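Local structure of sigma-54 interaction domain protein (Enterococcus faecalis, 3GDW) at residues V5-L10 with L67-M72; L28-G33 with E103-A108; Q50-V55 with N80-E85. The protein is of unknown function but, as part of a probable ATP- and DNA-binding transcriptional regulator, contributes its EIIA domain of the phosphotransferase-system mannose/fructose type. One frame throughout, in Å; residues are numbered along the deposited sequence.

In the fold
Interaction 1 is the core of the domain. It pairs two strands of the parallel sheet, mainly by backbone hydrogen bonds. Its centre lies about 2 Å from the centre of the chain. Interactions 2 and 3 lie further out and touch it from the two faces of the sheet. In interaction 2 the loop 28-33 packs on helix 98-109, whose Ile105 and Ala104 reach Val7 and Leu69. In interaction 3 helices 44-57 and 78-86 meet, and Leu51 reaches Phe8, Leu68 and Leu10. Interaction 2 has no polar bond between its segments, whereas interaction 3 adds a salt bridge on its outer side. The centres of interactions 2 and 3 are about 21 Å apart and they do not touch.

Interaction 1 (V5-L10 with L67-M72); sequences VGVFVL and LLLTDM
Leu68 CD2 lies oblique to the Phe8 ring and makes its nearest contact with Phe8 CB, at 3.7 Å. CG of Phe8 is anti to its carbonyl carbon (chi1 -69°). The ring leads away from strand 67-70 and packs on Leu51 and Gln54 of helix 44-57. At the second flat group, the Asp71 carboxylate, Met72 N meets OD1 from above the plane, and OD2 is hydrogen-bonded to His12 N and to Thr98 OG1 of the second subunit.

The two strands run parallel in the central sheet of an EIIA fold. Four backbone bonds join them, from Leu67 N to Gly6 O (2.7 Å) through to Leu10 N to Leu69 O (2.9 Å). The bond from Leu69 N to Phe8 O is almost straight, at 178°. On the face opposite Phe8 and Leu68, Val7 CG1 meets Leu69 CD1 at 3.8 Å, and both residues rest on helix 98-109. Thr70 OG1 is hydrogen-bonded to Asn76 OD1.

The pairing satisfies buried backbone groups, while hydrocarbon covers much of both faces. Thr70 and Asp71 add polar side chains after the apolar run Leu67-Leu69. In related EIIA domains the phosphotransfer site lies at the C-terminal ends of the strands; this region probably corresponds.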
loop_
_atom_site.group_PDB
_atom_site.type_symbol
_atom_site.label_atom_id
_atom_site.label_comp_id
_atom_site.label_asym_id
_atom_site.label_seq_id
_atom_site.Cartn_x
_atom_site.Cartn_y
_atom_site.Cartn_z
ATOM N N VAL B 5 -10.601 9.360 -16.864
ATOM C CA VAL B 5 -10.051 8.007 -16.711
ATOM C C VAL B 5 -10.752 7.327 -15.525
ATOM O O VAL B 5 -10.933 7.940 -14.478
ATOM C CB VAL B 5 -8.511 8.037 -16.424
ATOM C CG1 VAL B 5 -7.969 6.629 -16.148
ATOM C CG2 VAL B 5 -7.769 8.675 -17.569
ATOM N N GLY B 6 -11.137 6.063 -15.698
ATOM C CA GLY B 6 -11.766 5.303 -14.620
ATOM C C GLY B 6 -10.738 4.588 -13.751
ATOM O O GLY B 6 -9.926 3.784 -14.246
ATOM N N VAL B 7 -10.768 4.879 -12.460
ATOM C CA VAL B 7 -9.799 4.290 -11.512
ATOM C C VAL B 7 -10.474 3.191 -10.701
ATOM O O VAL B 7 -11.524 3.424 -10.076
ATOM C CB VAL B 7 -9.209 5.340 -10.569
ATOM C CG1 VAL B 7 -8.115 4.719 -9.653
ATOM C CG2 VAL B 7 -8.616 6.469 -11.365
ATOM N N PHE B 8 -9.890 1.994 -10.737
ATOM C CA PHE B 8 -10.391 0.877 -9.941
ATOM C C PHE B 8 -9.291 0.397 -9.019
ATOM O O PHE B 8 -8.143 0.176 -9.465
ATOM C CB PHE B 8 -10.864 -0.275 -10.851
ATOM C CG PHE B 8 -12.117 0.050 -11.628
ATOM C CD1 PHE B 8 -13.359 -0.421 -11.198
ATOM C CD2 PHE B 8 -12.051 0.846 -12.776
ATOM C CE1 PHE B 8 -14.537 -0.119 -11.928
ATOM C CE2 PHE B 8 -13.203 1.168 -13.502
ATOM C CZ PHE B 8 -14.450 0.680 -13.079
ATOM N N VAL B 9 -9.620 0.256 -7.735
ATOM C CA VAL B 9 -8.616 -0.183 -6.754
ATOM C C VAL B 9 -8.976 -1.598 -6.300
ATOM O O VAL B 9 -10.034 -1.798 -5.703
ATOM C CB VAL B 9 -8.545 0.782 -5.493
ATOM C CG1 VAL B 9 -7.420 0.371 -4.585
ATOM C CG2 VAL B 9 -8.386 2.264 -5.905
ATOM N N LEU B 10 -8.105 -2.573 -6.585
ATOM C CA LEU B 10 -8.376 -3.982 -6.253
ATOM C C LEU B 10 -7.261 -4.540 -5.396
ATOM O O LEU B 10 -6.096 -4.526 -5.815
ATOM C CB LEU B 10 -8.509 -4.836 -7.527
ATOM C CG LEU B 10 -9.938 -4.949 -8.082
ATOM C CD1 LEU B 10 -10.379 -3.638 -8.669
ATOM C CD2 LEU B 10 -10.044 -6.062 -9.139
ATOM N N LEU B 67 -7.636 2.773 -15.282
ATOM C CA LEU B 67 -6.451 2.472 -14.514
ATOM C C LEU B 67 -6.788 1.515 -13.353
ATOM O O LEU B 67 -7.570 1.873 -12.468
ATOM C CB LEU B 67 -5.849 3.785 -13.978
ATOM C CG LEU B 67 -4.627 3.670 -13.084
ATOM C CD1 LEU B 67 -3.403 3.185 -13.905
ATOM C CD2 LEU B 67 -4.362 5.018 -12.413
ATOM N N LEU B 68 -6.199 0.320 -13.376
ATOM C CA LEU B 68 -6.305 -0.660 -12.272
ATOM C C LEU B 68 -5.122 -0.491 -11.347
ATOM O O LEU B 68 -3.964 -0.592 -11.782
ATOM C CB LEU B 68 -6.277 -2.104 -12.793
ATOM C CG LEU B 68 -7.362 -2.516 -13.796
ATOM C CD1 LEU B 68 -7.340 -4.039 -13.997
ATOM C CD2 LEU B 68 -8.782 -2.073 -13.357
ATOM N N LEU B 69 -5.420 -0.228 -10.089
ATOM C CA LEU B 69 -4.418 -0.128 -9.042
ATOM C C LEU B 69 -4.572 -1.352 -8.150
ATOM O O LEU B 69 -5.615 -1.539 -7.527
ATOM C CB LEU B 69 -4.688 1.158 -8.239
ATOM C CG LEU B 69 -4.554 2.470 -9.016
ATOM C CD1 LEU B 69 -4.845 3.648 -8.084
ATOM C CD2 LEU B 69 -3.142 2.612 -9.664
ATOM N N THR B 70 -3.555 -2.204 -8.107
ATOM C CA THR B 70 -3.617 -3.431 -7.324
ATOM C C THR B 70 -2.468 -3.503 -6.295
ATOM O O THR B 70 -1.572 -2.655 -6.277
ATOM C CB THR B 70 -3.543 -4.696 -8.253
ATOM O OG1 THR B 70 -2.224 -4.796 -8.846
ATOM C CG2 THR B 70 -4.619 -4.627 -9.354
ATOM N N ASP B 71 -2.495 -4.530 -5.456
ATOM C CA ASP B 71 -1.420 -4.739 -4.508
ATOM C C ASP B 71 -0.404 -5.790 -5.001
ATOM O O ASP B 71 0.781 -5.473 -5.143
ATOM C CB ASP B 71 -1.944 -5.029 -3.076
ATOM C CG ASP B 71 -3.011 -6.149 -3.019
ATOM O OD1 ASP B 71 -3.376 -6.771 -4.073
ATOM O OD2 ASP B 71 -3.475 -6.421 -1.889
HETATM N N MSE B 72 -0.841 -7.025 -5.230
HETATM C CA MSE B 72 0.084 -8.127 -5.507
HETATM C C MSE B 72 -0.651 -9.285 -6.191
HETATM O O MSE B 72 -1.839 -9.171 -6.506
HETATM C CB MSE B 72 0.716 -8.602 -4.196
HETATM C CG MSE B 72 -0.337 -8.996 -3.168
HETATM SE SE MSE B 72 0.347 -9.687 -1.555
HETATM C CE MSE B 72 1.460 -11.130 -2.291
#

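Interaction 2 (L28-G33 with E103-A108); sequences LGTSIG and EAIRMA
Ile105 on helix 98-109 is the centre of this contact, and Leu28, Thr30, Ile32 and Gly33 gather round it. The segment 28-33 is the connection from helix 16-28 to strand 34-38, so the contact ties the loop just before strand 34-38 to helix 98-109.

Ile105 has two branches with different tasks. CG2 is anti to the backbone N and meets Thr30 CG2 and Ile32 CG1, each at 3.7 Å. CG1 is anti to the carbonyl carbon (chi1 -61°). CD1, which CG1 carries, lies 3.7 Å from the bare CA of Gly33 and also touches Val7 of the sheet.

Ile32 holds CG1 between its own N and carbonyl carbon, with chi1 71°. Its side chain and that of Ile105 slide past each other in opposite directions. Ile32 CD1 then reaches CB of Ala108, one helix turn on, at 4.2 Å. Ile32 O is held by Gln25 NE2.

Thr30 is split by polarity. Its methyl faces Ile105, while OG1 takes a weak bond from Ile32 N at 3.3 Å.

Leu28 and Arg106 cross at about a right angle. Leu28 CD1 lies over the helix backbone, 3.5 Å from Arg106 N. Leu28 CD2 lies against the aliphatic part of Arg106, 3.7 Å from CG. The Arg106 chain is extended to CD and bent at chi3 (29°), and its end leads away from the loop.

The two segments are therefore joined by van der Waals packing, mostly of hydrocarbon, with some methyls against backbone N and O. Branched side chains hold the loop to the helix without polar bonds between the two segments, and Thr30 OG1 is taken up within its own loop.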
loop_
_atom_site.group_PDB
_atom_site.type_symbol
_atom_site.label_atom_id
_atom_site.label_comp_id
_atom_site.label_asym_id
_atom_site.label_seq_id
_atom_site.Cartn_x
_atom_site.Cartn_y
_atom_site.Cartn_z
ATOM N N LEU B 28 -9.538 14.595 -1.069
ATOM C CA LEU B 28 -9.816 15.382 -2.283
ATOM C C LEU B 28 -11.219 15.972 -2.374
ATOM O O LEU B 28 -11.486 16.783 -3.261
ATOM C CB LEU B 28 -9.600 14.530 -3.542
ATOM C CG LEU B 28 -8.188 14.028 -3.795
ATOM C CD1 LEU B 28 -8.180 12.992 -4.911
ATOM C CD2 LEU B 28 -7.257 15.218 -4.108
ATOM N N GLY B 29 -12.132 15.556 -1.505
ATOM C CA GLY B 29 -13.541 15.961 -1.645
ATOM C C GLY B 29 -14.225 15.479 -2.923
ATOM O O GLY B 29 -15.048 16.182 -3.492
ATOM N N THR B 30 -13.889 14.270 -3.372
ATOM C CA THR B 30 -14.504 13.677 -4.562
ATOM C C THR B 30 -15.049 12.292 -4.232
ATOM O O THR B 30 -14.604 11.654 -3.274
ATOM C CB THR B 30 -13.476 13.554 -5.726
ATOM O OG1 THR B 30 -14.131 13.087 -6.914
ATOM C CG2 THR B 30 -12.374 12.594 -5.370
ATOM N N SER B 31 -16.002 11.804 -5.022
ATOM C CA SER B 31 -16.457 10.433 -4.812
ATOM C C SER B 31 -16.166 9.529 -6.016
ATOM O O SER B 31 -16.708 8.419 -6.125
ATOM C CB SER B 31 -17.927 10.379 -4.372
ATOM O OG SER B 31 -18.720 11.182 -5.216
ATOM N N ILE B 32 -15.262 9.974 -6.887
ATOM C CA ILE B 32 -14.912 9.157 -8.055
ATOM C C ILE B 32 -13.928 8.026 -7.677
ATOM O O ILE B 32 -13.250 8.099 -6.655
ATOM C CB ILE B 32 -14.379 10.009 -9.236
ATOM C CG1 ILE B 32 -12.995 10.554 -8.928
ATOM C CG2 ILE B 32 -15.371 11.157 -9.594
ATOM C CD1 ILE B 32 -12.071 10.413 -10.070
ATOM N N GLY B 33 -13.854 6.989 -8.500
ATOM C CA GLY B 33 -13.021 5.825 -8.190
ATOM C C GLY B 33 -13.887 4.724 -7.601
ATOM O O GLY B 33 -14.920 4.990 -6.986
ATOM N N GLU B 103 -2.943 10.186 -5.729
ATOM C CA GLU B 103 -2.447 10.816 -6.953
ATOM C C GLU B 103 -3.244 10.406 -8.199
ATOM O O GLU B 103 -3.518 11.244 -9.056
ATOM C CB GLU B 103 -0.924 10.591 -7.091
ATOM C CG GLU B 103 -0.177 11.295 -5.939
ATOM C CD GLU B 103 1.322 11.061 -5.833
ATOM O OE1 GLU B 103 1.792 9.898 -5.761
ATOM O OE2 GLU B 103 2.034 12.076 -5.738
ATOM N N ALA B 104 -3.649 9.137 -8.275
ATOM C CA ALA B 104 -4.448 8.644 -9.401
ATOM C C ALA B 104 -5.823 9.317 -9.464
ATOM O O ALA B 104 -6.238 9.804 -10.504
ATOM C CB ALA B 104 -4.615 7.142 -9.315
ATOM N N ILE B 105 -6.519 9.338 -8.342
ATOM C CA ILE B 105 -7.859 9.949 -8.300
ATOM C C ILE B 105 -7.759 11.465 -8.544
ATOM O O ILE B 105 -8.562 12.038 -9.298
ATOM C CB ILE B 105 -8.570 9.614 -6.952
ATOM C CG1 ILE B 105 -8.741 8.089 -6.800
ATOM C CG2 ILE B 105 -9.912 10.297 -6.843
ATOM C CD1 ILE B 105 -9.788 7.456 -7.692
ATOM N N ARG B 106 -6.754 12.115 -7.946
ATOM C CA ARG B 106 -6.629 13.574 -8.106
ATOM C C ARG B 106 -6.492 13.913 -9.590
ATOM O O ARG B 106 -7.255 14.750 -10.150
ATOM C CB ARG B 106 -5.431 14.115 -7.321
ATOM C CG ARG B 106 -5.383 15.654 -7.245
ATOM C CD ARG B 106 -4.127 16.191 -6.553
ATOM N NE ARG B 106 -2.957 15.314 -6.682
ATOM C CZ ARG B 106 -2.150 15.256 -7.743
ATOM N NH1 ARG B 106 -2.374 16.026 -8.809
ATOM N NH2 ARG B 106 -1.118 14.423 -7.733
HETATM N N MSE B 107 -5.543 13.245 -10.240
HETATM C CA MSE B 107 -5.289 13.512 -11.650
HETATM C C MSE B 107 -6.459 13.105 -12.536
HETATM O O MSE B 107 -6.845 13.870 -13.438
HETATM C CB MSE B 107 -3.998 12.837 -12.103
HETATM C CG MSE B 107 -2.798 13.396 -11.401
HETATM SE SE MSE B 107 -1.128 12.638 -12.039
HETATM C CE MSE B 107 -1.214 10.842 -11.377
ATOM N N ALA B 108 -7.031 11.925 -12.285
ATOM C CA ALA B 108 -8.226 11.495 -13.020
ATOM C C ALA B 108 -9.375 12.529 -12.956
ATOM O O ALA B 108 -9.974 12.891 -13.999
ATOM C CB ALA B 108 -8.687 10.136 -12.539
#

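Interaction 3 (Q50-V55 with N80-E85); sequences QLRNQV and NMLFEE
Arg52 and Leu82 join two helices of the parallel alpha/beta fold, both packed on the same face of the sheet. Helix 44-57 leads into strand 66-70, and helix 78-86 follows that strand. Their short segments run at 42° to each other, with axes 10.9 Å apart at the closest point.

The Arg52 side chain starts over apolar ground. Its CB lies 4.2 Å from Leu82 CD2. CG is anti to the backbone N (chi1 -175°) and passes beside the Glu85 carboxylate. The chain bends at chi2 and CD comes 3.2 Å from Glu85 OE2; it bends again at chi3, and NE bonds Asn53 OD1 at 2.8 Å, nearly in the guanidinium plane. Asn53 is on the same helix, so this bond helps to fix the turn of the group. CZ joins NE to NH1 and NH2. NH2 adds a weak second bond to the same oxygen. NH1 makes the salt bridge to Glu85 OE2, at the guanidinium edge but tilted from its plane. The guanidinium and carboxylate planes stand 65° apart.

Beside the charged pair, Leu82 points toward helix 44-57 and packs against it. Its CD1 touches Val55 CG2 at 3.9 Å and Leu51 CD2 at 4.0 Å, while its CD2 lies against Arg52 CA. Leu82 and Leu51 cross at about a right angle. Leu51 and Val55 continue inward to Phe8, and Leu82 reaches Ile66.

Glu85 divides its carboxylate between two partners, both on helix 44-57: OE2 receives Arg52 NH1 on its syn lone pair at 2.8 Å, and OE1 is hydrogen-bonded to Tyr48 OH.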
loop_
_atom_site.group_PDB
_atom_site.type_symbol
_atom_site.label_atom_id
_atom_site.label_comp_id
_atom_site.label_asym_id
_atom_site.label_seq_id
_atom_site.Cartn_x
_atom_site.Cartn_y
_atom_site.Cartn_z
ATOM N N GLN B 50 -16.314 -9.720 -11.067
ATOM C CA GLN B 50 -16.881 -8.523 -10.421
ATOM C C GLN B 50 -16.428 -7.264 -11.155
ATOM O O GLN B 50 -17.221 -6.366 -11.444
ATOM C CB GLN B 50 -16.380 -8.404 -8.973
ATOM C CG GLN B 50 -16.870 -9.490 -8.055
ATOM C CD GLN B 50 -18.307 -9.268 -7.679
ATOM O OE1 GLN B 50 -18.660 -8.206 -7.146
ATOM N NE2 GLN B 50 -19.149 -10.257 -7.947
ATOM N N LEU B 51 -15.129 -7.194 -11.434
ATOM C CA LEU B 51 -14.570 -6.018 -12.084
ATOM C C LEU B 51 -15.086 -5.888 -13.525
ATOM O O LEU B 51 -15.523 -4.820 -13.964
ATOM C CB LEU B 51 -13.048 -6.080 -12.032
ATOM C CG LEU B 51 -12.327 -5.116 -12.946
ATOM C CD1 LEU B 51 -12.464 -3.662 -12.407
ATOM C CD2 LEU B 51 -10.885 -5.553 -13.008
ATOM N N ARG B 52 -15.030 -6.991 -14.255
ATOM C CA ARG B 52 -15.439 -7.014 -15.645
ATOM C C ARG B 52 -16.907 -6.585 -15.787
ATOM O O ARG B 52 -17.250 -5.811 -16.696
ATOM C CB ARG B 52 -15.239 -8.429 -16.201
ATOM C CG ARG B 52 -15.506 -8.602 -17.689
ATOM C CD ARG B 52 -16.962 -8.917 -18.005
ATOM N NE ARG B 52 -17.559 -9.921 -17.118
ATOM C CZ ARG B 52 -17.272 -11.224 -17.118
ATOM N NH1 ARG B 52 -16.381 -11.728 -17.952
ATOM N NH2 ARG B 52 -17.884 -12.023 -16.254
ATOM N N ASN B 53 -17.765 -7.100 -14.903
ATOM C CA ASN B 53 -19.178 -6.763 -14.932
ATOM C C ASN B 53 -19.463 -5.273 -14.738
ATOM O O ASN B 53 -20.342 -4.711 -15.402
ATOM C CB ASN B 53 -19.952 -7.596 -13.906
ATOM C CG ASN B 53 -19.969 -9.074 -14.250
ATOM O OD1 ASN B 53 -19.740 -9.461 -15.380
ATOM N ND2 ASN B 53 -20.236 -9.905 -13.259
ATOM N N GLN B 54 -18.735 -4.623 -13.836
ATOM C CA GLN B 54 -18.946 -3.195 -13.664
ATOM C C GLN B 54 -18.394 -2.399 -14.848
ATOM O O GLN B 54 -19.047 -1.471 -15.339
ATOM C CB GLN B 54 -18.377 -2.689 -12.357
ATOM C CG GLN B 54 -18.964 -1.318 -12.013
ATOM C CD GLN B 54 -18.377 -0.725 -10.758
ATOM O OE1 GLN B 54 -18.132 -1.442 -9.784
ATOM N NE2 GLN B 54 -18.139 0.598 -10.769
ATOM N N VAL B 55 -17.196 -2.773 -15.303
ATOM C CA VAL B 55 -16.597 -2.164 -16.479
ATOM C C VAL B 55 -17.572 -2.229 -17.666
ATOM O O VAL B 55 -17.812 -1.212 -18.330
ATOM C CB VAL B 55 -15.216 -2.805 -16.800
ATOM C CG1 VAL B 55 -14.770 -2.477 -18.212
ATOM C CG2 VAL B 55 -14.168 -2.332 -15.793
ATOM N N ASN B 80 -4.697 -6.486 -18.740
ATOM C CA ASN B 80 -4.683 -6.947 -20.101
ATOM C C ASN B 80 -5.951 -7.747 -20.402
ATOM O O ASN B 80 -6.482 -7.653 -21.504
ATOM C CB ASN B 80 -3.416 -7.750 -20.412
ATOM C CG ASN B 80 -3.428 -8.340 -21.812
ATOM O OD1 ASN B 80 -3.736 -7.650 -22.788
ATOM N ND2 ASN B 80 -3.107 -9.630 -21.918
HETATM N N MSE B 81 -6.443 -8.508 -19.422
HETATM C CA MSE B 81 -7.667 -9.297 -19.608
HETATM C C MSE B 81 -8.852 -8.413 -19.975
HETATM O O MSE B 81 -9.613 -8.738 -20.875
HETATM C CB MSE B 81 -8.001 -10.105 -18.354
HETATM C CG MSE B 81 -7.445 -11.510 -18.357
HETATM SE SE MSE B 81 -7.565 -12.313 -16.581
HETATM C CE MSE B 81 -6.282 -13.784 -16.822
ATOM N N LEU B 82 -9.003 -7.296 -19.272
ATOM C CA LEU B 82 -10.087 -6.351 -19.550
ATOM C C LEU B 82 -9.954 -5.720 -20.920
ATOM O O LEU B 82 -10.947 -5.551 -21.624
ATOM C CB LEU B 82 -10.110 -5.223 -18.521
ATOM C CG LEU B 82 -10.912 -5.228 -17.237
ATOM C CD1 LEU B 82 -10.706 -3.829 -16.590
ATOM C CD2 LEU B 82 -12.409 -5.541 -17.437
ATOM N N PHE B 83 -8.736 -5.327 -21.285
ATOM C CA PHE B 83 -8.498 -4.780 -22.624
ATOM C C PHE B 83 -8.870 -5.786 -23.717
ATOM O O PHE B 83 -9.576 -5.431 -24.653
ATOM C CB PHE B 83 -7.055 -4.308 -22.828
ATOM C CG PHE B 83 -6.753 -3.953 -24.256
ATOM C CD1 PHE B 83 -7.267 -2.786 -24.815
ATOM C CD2 PHE B 83 -6.000 -4.804 -25.055
ATOM C CE1 PHE B 83 -7.011 -2.459 -26.144
ATOM C CE2 PHE B 83 -5.745 -4.490 -26.387
ATOM C CZ PHE B 83 -6.248 -3.315 -26.932
ATOM N N GLU B 84 -8.384 -7.025 -23.592
ATOM C CA GLU B 84 -8.708 -8.093 -24.549
ATOM C C GLU B 84 -10.215 -8.323 -24.647
ATOM O O GLU B 84 -10.728 -8.519 -25.736
ATOM C CB GLU B 84 -8.045 -9.422 -24.161
ATOM C CG GLU B 84 -6.527 -9.450 -24.204
ATOM C CD GLU B 84 -5.968 -9.234 -25.590
ATOM O OE1 GLU B 84 -6.416 -9.910 -26.549
ATOM O OE2 GLU B 84 -5.072 -8.371 -25.711
ATOM N N GLU B 85 -10.906 -8.324 -23.504
ATOM C CA GLU B 85 -12.341 -8.642 -23.454
ATOM C C GLU B 85 -13.258 -7.481 -23.876
ATOM O O GLU B 85 -14.252 -7.694 -24.570
ATOM C CB GLU B 85 -12.744 -9.171 -22.065
ATOM C CG GLU B 85 -14.224 -9.602 -21.955
ATOM C CD GLU B 85 -14.548 -10.373 -20.674
ATOM O OE1 GLU B 85 -13.610 -10.727 -19.914
ATOM O OE2 GLU B 85 -15.751 -10.635 -20.432
#